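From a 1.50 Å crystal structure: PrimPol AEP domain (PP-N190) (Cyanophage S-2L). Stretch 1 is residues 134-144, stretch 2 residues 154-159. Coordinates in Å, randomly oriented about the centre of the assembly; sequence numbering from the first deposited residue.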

# COMPACT_ATOMS: atom_id res chain seq x y z
N ASP A 134 -4.56 -16.17 -3.67
CA ASP A 134 -6.00 -16.09 -3.92
C ASP A 134 -6.68 -15.28 -2.82
O ASP A 134 -6.21 -15.21 -1.68
N VAL A 135 -7.83 -14.68 -3.17
CA VAL A 135 -8.49 -13.75 -2.26
C VAL A 135 -8.87 -14.39 -0.92
O VAL A 135 -8.61 -13.78 0.13
N PRO A 136 -9.48 -15.59 -0.88
CA PRO A 136 -9.84 -16.15 0.44
C PRO A 136 -8.64 -16.33 1.37
O PRO A 136 -8.70 -15.91 2.54
N ALA A 137 -7.55 -16.93 0.88
CA ALA A 137 -6.33 -17.07 1.68
C ALA A 137 -5.78 -15.71 2.07
O ALA A 137 -5.42 -15.49 3.24
N TRP A 138 -5.69 -14.79 1.11
CA TRP A 138 -5.19 -13.45 1.42
C TRP A 138 -6.02 -12.79 2.51
O TRP A 138 -5.48 -12.18 3.43
N THR A 139 -7.35 -12.89 2.40
CA THR A 139 -8.23 -12.21 3.35
C THR A 139 -7.95 -12.68 4.77
O THR A 139 -7.91 -11.87 5.71
N GLU A 140 -7.72 -13.98 4.94
CA GLU A 140 -7.43 -14.53 6.26
C GLU A 140 -6.08 -14.06 6.78
O GLU A 140 -5.96 -13.67 7.94
N LEU A 141 -5.05 -14.08 5.92
CA LEU A 141 -3.73 -13.60 6.32
C LEU A 141 -3.78 -12.13 6.72
O LEU A 141 -3.16 -11.73 7.72
N GLN A 142 -4.49 -11.31 5.94
CA GLN A 142 -4.53 -9.88 6.22
C GLN A 142 -5.26 -9.61 7.53
O GLN A 142 -4.84 -8.75 8.32
N ALA A 143 -6.33 -10.35 7.80
CA ALA A 143 -7.06 -10.19 9.05
C ALA A 143 -6.20 -10.59 10.23
O ALA A 143 -6.19 -9.90 11.27
N ARG A 144 -5.45 -11.68 10.10
CA ARG A 144 -4.58 -12.11 11.19
C ARG A 144 -3.46 -11.10 11.42
O ARG A 144 -3.06 -10.86 12.57
N THR A 154 -9.34 -0.85 9.10
CA THR A 154 -10.00 -0.45 7.86
C THR A 154 -9.42 -1.17 6.65
O THR A 154 -10.15 -1.51 5.71
N ASN A 155 -8.10 -1.40 6.65
CA ASN A 155 -7.38 -1.87 5.46
C ASN A 155 -7.45 -3.40 5.34
O ASN A 155 -6.44 -4.09 5.36
N ARG A 156 -8.63 -3.91 5.21
CA ARG A 156 -8.79 -5.33 5.18
C ARG A 156 -9.38 -5.98 3.93
O ARG A 156 -9.42 -7.16 3.87
N ASN A 157 -9.85 -5.19 2.99
CA ASN A 157 -10.56 -5.71 1.82
C ASN A 157 -9.62 -5.85 0.63
O ASN A 157 -8.63 -5.12 0.51
N PRO A 158 -9.89 -6.78 -0.29
CA PRO A 158 -8.90 -7.07 -1.34
C PRO A 158 -8.67 -5.93 -2.33
O PRO A 158 -7.60 -5.89 -2.95
N SER A 159 -9.61 -4.99 -2.51
CA SER A 159 -9.36 -3.86 -3.39
C SER A 159 -8.85 -2.63 -2.63
O SER A 159 -8.91 -1.51 -3.17

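The most unusual feature of this contact is how much of it falls on the backbone of the second stretch. A helix, residues 135-144, lies against a segment with no regular helix or strand, and one direct hydrogen bond and two waters join them. The direct bond runs from a side chain to a main-chain carbonyl. Gln142 points toward the second stretch with chi1 t and chi2 p. Its NE2 donates to Asn155 O at 3.0 Å, with an N-H...acceptor angle of 148°. The other end of the amide, OE1, is bonded elsewhere in the structure. The Gln142 CG also packs near the backbone of Arg156, 4.2 Å from its CA.

Trp138 is buried and also points toward the second stretch, with chi1 t and chi2 near 89°. Its six-membered ring meets main-chain atoms of three successive residues. CZ3 lies 3.5 Å from Arg156 O and 3.6 Å from Pro158 CA, while CH2 lies 3.5 Å from Asn157 O. All three approach the ring obliquely. The indole NE1 is satisfied elsewhere in the structure.

Pro158 supplies the apolar part of the contact. Its CB lies 4.1 Å from Trp138 CZ3, and its CG lies 3.9 Å from Val135 CG1. Val135 is in the t rotamer and points toward the second stretch. One turn of helix separates Val135 from Trp138, so both can reach the same proline.

Arg156 leaves its backbone sideways, but its end comes nearer to the helix. Chi1 is p, chi2 t and chi3 m. Its NH1 comes within 3.6 Å of Ala143 CB, which approaches the guanidinium obliquely. Water 2 extends this contact: it accepts from Arg156 NH1 at 3.2 Å and donates to Ala143 O at 2.8 Å. Water 1 links the two backbones, donating to Thr139 O and to Arg156 O, each at 2.9 Å. Arg156 is thus held through both its carbonyl and its guanidinium.

Other side chains bond within the helix or turn from the contact. Thr139, chi1 m, donates from OG1 to Val135 O at 2.8 Å. Arg144 points away, and its NE forms a salt bridge with Glu140 OE2 at 2.7 Å. Asn155, chi1 m, starts sideways but its end leads away; it is the main-chain O that accepts from Gln142. Asn157 and Ser159, both with chi1 p, point away.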

# COMPACT_ATOMS: atom_id res chain seq x y z
CB ASP A 134 -6.63 -17.49 -3.97
CG ASP A 134 -6.26 -18.27 -5.24
OD1 ASP A 134 -5.71 -17.68 -6.20
OD2 ASP A 134 -6.52 -19.49 -5.27
CB VAL A 135 -9.68 -13.08 -2.96
CG1 VAL A 135 -10.54 -12.31 -1.96
CG2 VAL A 135 -9.17 -12.14 -4.04
CB PRO A 136 -10.51 -17.48 0.07
CG PRO A 136 -11.10 -17.22 -1.25
CD PRO A 136 -10.08 -16.38 -1.97
CB ALA A 137 -5.29 -17.87 0.90
CB TRP A 138 -5.17 -12.58 0.16
CG TRP A 138 -4.69 -11.20 0.44
CD1 TRP A 138 -3.39 -10.77 0.42
CD2 TRP A 138 -5.49 -10.07 0.84
NE1 TRP A 138 -3.33 -9.44 0.77
CE2 TRP A 138 -4.60 -8.98 1.02
CE3 TRP A 138 -6.86 -9.87 1.05
CZ2 TRP A 138 -5.04 -7.72 1.42
CZ3 TRP A 138 -7.30 -8.60 1.44
CH2 TRP A 138 -6.39 -7.55 1.62
CB THR A 139 -9.70 -12.44 2.98
OG1 THR A 139 -9.98 -11.88 1.69
CG2 THR A 139 -10.62 -11.80 4.01
CB GLU A 140 -7.50 -16.05 6.23
CG GLU A 140 -7.13 -16.72 7.56
CD GLU A 140 -8.18 -16.53 8.65
OE1 GLU A 140 -9.26 -15.95 8.35
OE2 GLU A 140 -7.94 -16.96 9.80
CB LEU A 141 -2.73 -13.79 5.18
CG LEU A 141 -2.27 -15.21 4.87
CD1 LEU A 141 -1.52 -15.26 3.54
CD2 LEU A 141 -1.40 -15.75 6.00
CB GLN A 142 -5.21 -9.15 5.05
CG GLN A 142 -5.28 -7.62 5.18
CD GLN A 142 -4.04 -6.92 4.65
OE1 GLN A 142 -2.96 -7.48 4.60
NE2 GLN A 142 -4.21 -5.67 4.24
CB ALA A 143 -8.35 -11.00 9.02
CB ARG A 144 -4.00 -13.48 10.89
CG ARG A 144 -5.05 -14.57 10.88
CD ARG A 144 -4.39 -15.92 10.85
NE ARG A 144 -5.34 -17.01 10.67
CZ ARG A 144 -5.06 -18.29 10.91
NH1 ARG A 144 -3.85 -18.63 11.36
NH2 ARG A 144 -5.99 -19.22 10.71
CB THR A 154 -9.87 1.06 7.68
OG1 THR A 154 -10.70 1.73 8.64
CG2 THR A 154 -10.28 1.49 6.28
CB ASN A 155 -5.93 -1.40 5.50
CG ASN A 155 -5.80 0.10 5.68
OD1 ASN A 155 -6.54 0.89 5.09
ND2 ASN A 155 -4.85 0.50 6.52
CB ARG A 156 -9.67 -5.73 6.38
CG ARG A 156 -11.08 -5.27 6.28
CD ARG A 156 -11.86 -5.51 7.58
NE ARG A 156 -11.45 -6.76 8.22
CZ ARG A 156 -10.72 -6.94 9.33
NH1 ARG A 156 -10.49 -8.18 9.75
NH2 ARG A 156 -10.25 -5.94 10.03
CB ASN A 157 -11.72 -4.78 1.44
CG ASN A 157 -11.26 -3.38 1.18
OD1 ASN A 157 -10.61 -2.76 2.03
ND2 ASN A 157 -11.57 -2.86 -0.00
CB PRO A 158 -9.45 -8.32 -2.04
CG PRO A 158 -10.88 -8.40 -1.63
CD PRO A 158 -11.00 -7.76 -0.28
CB SER A 159 -10.62 -3.51 -4.19
OG SER A 159 -11.66 -3.06 -3.34
O HOH W 1 -8.93 -9.17 5.91
O HOH W 2 -8.60 -8.77 12.24